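Local structure of ABC-type transport system, molybdenum-specific extracellular solute-binding protein (Clostridium difficile, 4KD5) at the interface of chains A and B and the interface of chains A and C. The protein probably binds molybdate or tungstate outside the cell as the substrate-binding component of a putative molybdenum ABC transporter. Coordinates in Å, arbitrary orientation; residue numbers count along the deposited sequence, not the author numbering. Chains: chain A/B/C, ABC-type transport system, molybdenum-specific extracellular solute-binding protein.

Contact 1: the interface of chains A and B. Residues chain A 50-51, 73-75, 200-201; chain B 14, 40-42.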
loop_
_atom_site.group_PDB
_atom_site.type_symbol
_atom_site.label_atom_id
_atom_site.label_comp_id
_atom_site.label_asym_id
_atom_site.label_seq_id
_atom_site.Cartn_x
_atom_site.Cartn_y
_atom_site.Cartn_z
ATOM N N ILE A 50 -16.405 15.387 6.458
ATOM C CA ILE A 50 -15.334 14.542 6.973
ATOM C C ILE A 50 -15.439 14.443 8.498
ATOM O O ILE A 50 -15.167 13.394 9.083
ATOM C CB ILE A 50 -13.951 15.088 6.551
ATOM C CG1 ILE A 50 -13.828 15.085 5.028
ATOM C CG2 ILE A 50 -12.824 14.279 7.166
ATOM C CD1 ILE A 50 -12.532 15.669 4.514
ATOM N N GLU A 51 -15.855 15.537 9.134
ATOM C CA GLU A 51 -16.047 15.562 10.581
ATOM C C GLU A 51 -17.262 14.742 11.008
ATOM O O GLU A 51 -17.312 14.254 12.133
ATOM C CB GLU A 51 -16.169 17.008 11.089
ATOM C CG GLU A 51 -14.872 17.809 11.071
ATOM C CD GLU A 51 -15.088 19.298 11.312
ATOM O OE1 GLU A 51 -16.080 19.851 10.794
ATOM O OE2 GLU A 51 -14.264 19.919 12.016
ATOM N N GLU A 73 -8.433 17.457 15.127
ATOM C CA GLU A 73 -9.427 16.461 15.505
ATOM C C GLU A 73 -8.987 15.063 15.065
ATOM O O GLU A 73 -9.748 14.100 15.175
ATOM C CB GLU A 73 -10.791 16.819 14.902
ATOM C CG GLU A 73 -11.305 18.208 15.287
ATOM C CD GLU A 73 -12.376 18.724 14.336
ATOM O OE1 GLU A 73 -12.461 18.208 13.202
ATOM O OE2 GLU A 73 -13.128 19.644 14.721
ATOM N N LYS A 74 -7.757 14.971 14.559
ATOM C CA LYS A 74 -7.142 13.696 14.176
ATOM C C LYS A 74 -7.922 12.901 13.120
ATOM O O LYS A 74 -7.993 11.674 13.175
ATOM C CB LYS A 74 -6.857 12.841 15.420
ATOM C CG LYS A 74 -5.752 13.405 16.313
ATOM C CD LYS A 74 -5.313 12.390 17.360
ATOM C CE LYS A 74 -3.900 12.672 17.846
ATOM N NZ LYS A 74 -2.940 12.730 16.707
ATOM N N LEU A 75 -8.481 13.614 12.148
ATOM C CA LEU A 75 -9.246 12.990 11.078
ATOM C C LEU A 75 -8.391 12.814 9.824
ATOM O O LEU A 75 -8.888 12.391 8.776
ATOM C CB LEU A 75 -10.496 13.815 10.765
ATOM C CG LEU A 75 -11.517 13.946 11.897
ATOM C CD1 LEU A 75 -12.634 14.901 11.522
ATOM C CD2 LEU A 75 -12.098 12.595 12.253
ATOM N N LYS A 200 -8.077 9.913 7.483
ATOM C CA LYS A 200 -7.758 8.862 8.454
ATOM C C LYS A 200 -8.745 7.697 8.417
ATOM O O LYS A 200 -8.350 6.533 8.477
ATOM C CB LYS A 200 -7.711 9.463 9.862
ATOM C CG LYS A 200 -7.244 8.511 10.946
ATOM C CD LYS A 200 -5.764 8.213 10.815
ATOM C CE LYS A 200 -5.081 8.253 12.173
ATOM N NZ LYS A 200 -5.341 9.536 12.885
ATOM N N ALA A 201 -10.029 8.017 8.303
ATOM C CA ALA A 201 -11.079 6.997 8.324
ATOM C C ALA A 201 -11.165 6.186 7.037
ATOM O O ALA A 201 -11.918 5.215 6.964
ATOM C CB ALA A 201 -12.417 7.623 8.632
ATOM N N ALA B 14 -11.721 9.754 16.314
ATOM C CA ALA B 14 -10.765 9.110 15.414
ATOM C C ALA B 14 -9.456 8.696 16.093
ATOM O O ALA B 14 -8.569 8.138 15.448
ATOM C CB ALA B 14 -10.491 9.993 14.216
ATOM N N TYR B 40 -16.154 7.219 12.409
ATOM C CA TYR B 40 -15.179 8.109 13.027
ATOM C C TYR B 40 -15.371 9.552 12.579
ATOM O O TYR B 40 -15.415 9.843 11.382
ATOM C CB TYR B 40 -13.755 7.650 12.706
ATOM C CG TYR B 40 -13.432 6.262 13.209
ATOM C CD1 TYR B 40 -13.285 6.012 14.566
ATOM C CD2 TYR B 40 -13.269 5.202 12.327
ATOM C CE1 TYR B 40 -12.989 4.747 15.030
ATOM C CE2 TYR B 40 -12.972 3.934 12.784
ATOM C CZ TYR B 40 -12.832 3.713 14.135
ATOM O OH TYR B 40 -12.537 2.453 14.595
ATOM N N GLY B 41 -15.486 10.452 13.549
ATOM C CA GLY B 41 -15.588 11.869 13.262
ATOM C C GLY B 41 -15.104 12.696 14.434
ATOM O O GLY B 41 -14.652 12.148 15.442
ATOM N N ALA B 42 -15.182 14.017 14.302
ATOM C CA ALA B 42 -14.919 14.907 15.430
ATOM C C ALA B 42 -16.047 14.741 16.439
ATOM O O ALA B 42 -17.212 14.624 16.053
ATOM C CB ALA B 42 -14.846 16.333 14.965
#

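Contact 2: the interface of chains A and C. Residues chain A 27, 30-31, 210; chain C 210, 213-214, 217.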
loop_
_atom_site.group_PDB
_atom_site.type_symbol
_atom_site.label_atom_id
_atom_site.label_comp_id
_atom_site.label_asym_id
_atom_site.label_seq_id
_atom_site.Cartn_x
_atom_site.Cartn_y
_atom_site.Cartn_z
ATOM N N TYR A 27 -4.420 9.188 -14.790
ATOM C CA TYR A 27 -4.117 8.195 -13.765
ATOM C C TYR A 27 -4.610 6.831 -14.210
ATOM O O TYR A 27 -4.030 5.804 -13.862
ATOM C CB TYR A 27 -4.752 8.564 -12.426
ATOM C CG TYR A 27 -4.211 7.751 -11.277
ATOM C CD1 TYR A 27 -2.894 7.892 -10.875
ATOM C CD2 TYR A 27 -5.012 6.846 -10.594
ATOM C CE1 TYR A 27 -2.383 7.159 -9.832
ATOM C CE2 TYR A 27 -4.508 6.104 -9.541
ATOM C CZ TYR A 27 -3.191 6.271 -9.169
ATOM O OH TYR A 27 -2.665 5.553 -8.127
ATOM N N VAL A 30 -2.014 4.887 -16.027
ATOM C CA VAL A 30 -0.902 4.352 -15.238
ATOM C C VAL A 30 -1.360 3.428 -14.103
ATOM O O VAL A 30 -0.539 2.875 -13.376
ATOM C CB VAL A 30 -0.007 5.480 -14.669
ATOM C CG1 VAL A 30 0.702 6.214 -15.792
ATOM C CG2 VAL A 30 -0.841 6.452 -13.853
ATOM N N ASP A 31 -2.674 3.268 -13.963
ATOM C CA ASP A 31 -3.252 2.379 -12.953
ATOM C C ASP A 31 -4.705 2.048 -13.294
ATOM O O ASP A 31 -5.615 2.784 -12.914
ATOM C CB ASP A 31 -3.180 3.027 -11.564
ATOM C CG ASP A 31 -3.318 2.019 -10.437
ATOM O OD1 ASP A 31 -2.734 2.252 -9.361
ATOM O OD2 ASP A 31 -4.000 0.989 -10.626
ATOM N N LYS A 210 -0.967 6.459 -2.754
ATOM C CA LYS A 210 -0.402 6.249 -4.082
ATOM C C LYS A 210 -0.977 7.223 -5.105
ATOM O O LYS A 210 -0.267 7.694 -5.987
ATOM C CB LYS A 210 -0.617 4.805 -4.547
ATOM C CG LYS A 210 0.578 3.882 -4.339
ATOM C CD LYS A 210 0.984 3.776 -2.876
ATOM C CE LYS A 210 2.166 2.829 -2.694
ATOM N NZ LYS A 210 3.373 3.263 -3.459
ATOM N N LYS C 210 1.727 -1.696 -6.627
ATOM C CA LYS C 210 1.499 -0.445 -7.341
ATOM C C LYS C 210 2.358 -0.345 -8.602
ATOM O O LYS C 210 1.869 0.036 -9.663
ATOM C CB LYS C 210 1.771 0.739 -6.406
ATOM C CG LYS C 210 2.124 2.041 -7.100
ATOM C CD LYS C 210 0.945 2.671 -7.826
ATOM C CE LYS C 210 1.337 4.041 -8.345
ATOM N NZ LYS C 210 0.217 4.695 -9.061
ATOM N N GLU C 213 1.197 -2.764 -11.283
ATOM C CA GLU C 213 0.029 -2.189 -11.939
ATOM C C GLU C 213 0.404 -1.193 -13.033
ATOM O O GLU C 213 -0.310 -1.065 -14.021
ATOM C CB GLU C 213 -0.916 -1.545 -10.918
ATOM C CG GLU C 213 -2.064 -2.445 -10.486
ATOM C CD GLU C 213 -2.864 -2.984 -11.663
ATOM O OE1 GLU C 213 -3.017 -2.260 -12.673
ATOM O OE2 GLU C 213 -3.335 -4.138 -11.579
ATOM N N PHE C 214 1.527 -0.503 -12.858
ATOM C CA PHE C 214 2.039 0.398 -13.887
ATOM C C PHE C 214 2.468 -0.384 -15.126
ATOM O O PHE C 214 2.181 0.015 -16.253
ATOM C CB PHE C 214 3.212 1.226 -13.355
ATOM C CG PHE C 214 3.882 2.070 -14.402
ATOM C CD1 PHE C 214 3.244 3.184 -14.931
ATOM C CD2 PHE C 214 5.152 1.755 -14.854
ATOM C CE1 PHE C 214 3.862 3.962 -15.897
ATOM C CE2 PHE C 214 5.774 2.531 -15.821
ATOM C CZ PHE C 214 5.129 3.634 -16.340
ATOM N N SER C 217 -0.467 -1.577 -16.959
ATOM C CA SER C 217 -1.334 -0.500 -17.433
ATOM C C SER C 217 -0.973 -0.012 -18.830
ATOM O O SER C 217 0.116 -0.301 -19.329
ATOM C CB SER C 217 -1.316 0.661 -16.446
ATOM O OG SER C 217 -1.766 0.220 -15.183
HETATM O O HOH W 1 0.589 2.741 -11.223
#

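Contact 1: the interface of chains A and B
A:Leu75 pushes its branched tip into a shallow notch that chain B forms from B:Ala14, B:Gly41 and B:Ala42. Its CG lies anti to its own carbonyl carbon (chi1 -63°), which carries the two methyls across to the partner. CD2 does most of the touching, meeting the CB methyl of B:Ala14 at 3.6 Å and the backbone CA of B:Gly41 at 3.7 Å, while CD1 approaches the backbone N of B:Ala42. Small residues suit this surface, because a glycine and two alanines let a leucine lie almost against the main chain. The CB of B:Ala14 touches both CD2 of A:Leu75 and the carbonyl O of A:Lys74, and the alanine loses much of its surface, as does B:Ala42.

Beside this close-fitting part, B:Ala42 sets its methyl against the carboxylate end of A:Glu73. The extended glutamate chain lies alongside it, with CD 3.5 Å from the alanine CB, a van der Waals contact of a carboxylate against a methyl. The backbone N of B:Ala42 makes a weak, bent hydrogen bond of 3.0 Å to the carbonyl O of A:Glu51, with 132° at the hydrogen.

The other flank is looser. A:Ala201 comes no nearer to B:Tyr40 than 4.3 Å, CB to CB, and the tyrosine ring is not what touches there. A:Lys200 folds back within its own chain, its NZ weakly bonded to the carbonyl O of A:Lys74 at 3.4 Å. Such a long, flexible chain suits a margin where little is gripped.

Chain A supplies the end of helix 43-52 and the loops after helix 65-72 and strand 193-198; chain B supplies the ends of strands 6-13 and 34-41. B:Ala14 and B:Ala42 directly precede B:Ser15 and B:Ser43, both predicted to bind molybdate, so chain A packs beside chain B's probable oxyanion site, in a contact that may belong to the crystal alone.

Contact 2: the interface of chains A and C
The end of helix 17-28 and the following loop of chain A, with helix 205-215, meet helix 205-215 of chain C and the loop residue C:Ser217. C:Lys210 is the main probe. Its CG lies anti to the backbone N (chi1 156°) and the chain bends at chi2, then runs straight to A:Tyr27, meeting it tip to tip: NZ donates a hydrogen bond of 3.1 Å to the phenol OH. The same ammonium forms a longer salt bridge to OD1 of A:Asp31, 3.8 Å away, so a lysine suits a place where a hydroxyl and a carboxylate lie close together. A:Asp31 also sets its CB over one face of the A:Tyr27 ring, near the rim, which may help keep the phenol OH and the carboxylate near each other.

The side chains of A:Lys210 and C:Lys210 slide past each other in opposite directions, touching through CG atoms at 3.7 Å. Their methylenes pack while NZ of A:Lys210 and NZ of C:Lys210 stay 6.6 Å apart, which should limit repulsion between like charges.

Farther along, A:Val30 meets C:Phe214 at the ring edge, with the valine CB in the ring plane and CG1 3.9 Å from CE1. A branched aliphatic residue fits an aromatic rim well. C:Ser217, small enough to approach the main chain, places its OG 3.4 Å from the backbone N of A:Asp31. A water accompanies the lysine, 2.9 Å from C:Lys210 NZ.

The C-alpha centres of contact 1 and contact 2 lie about 28 Å apart, and the residues given for them do not overlap. On chain A they use different elements, so one subunit can touch chains B and C at once. Their symmetry differs: the interface containing contact 2 is two-fold, with each contact repeated when the chains exchange, whereas that of contact 1 is not an exact two-fold and, in the part described, brings different surfaces of identical chains together. Together they help connect copies in the deposited four-copy assembly, but the structure alone does not show whether this arrangement forms in the cell.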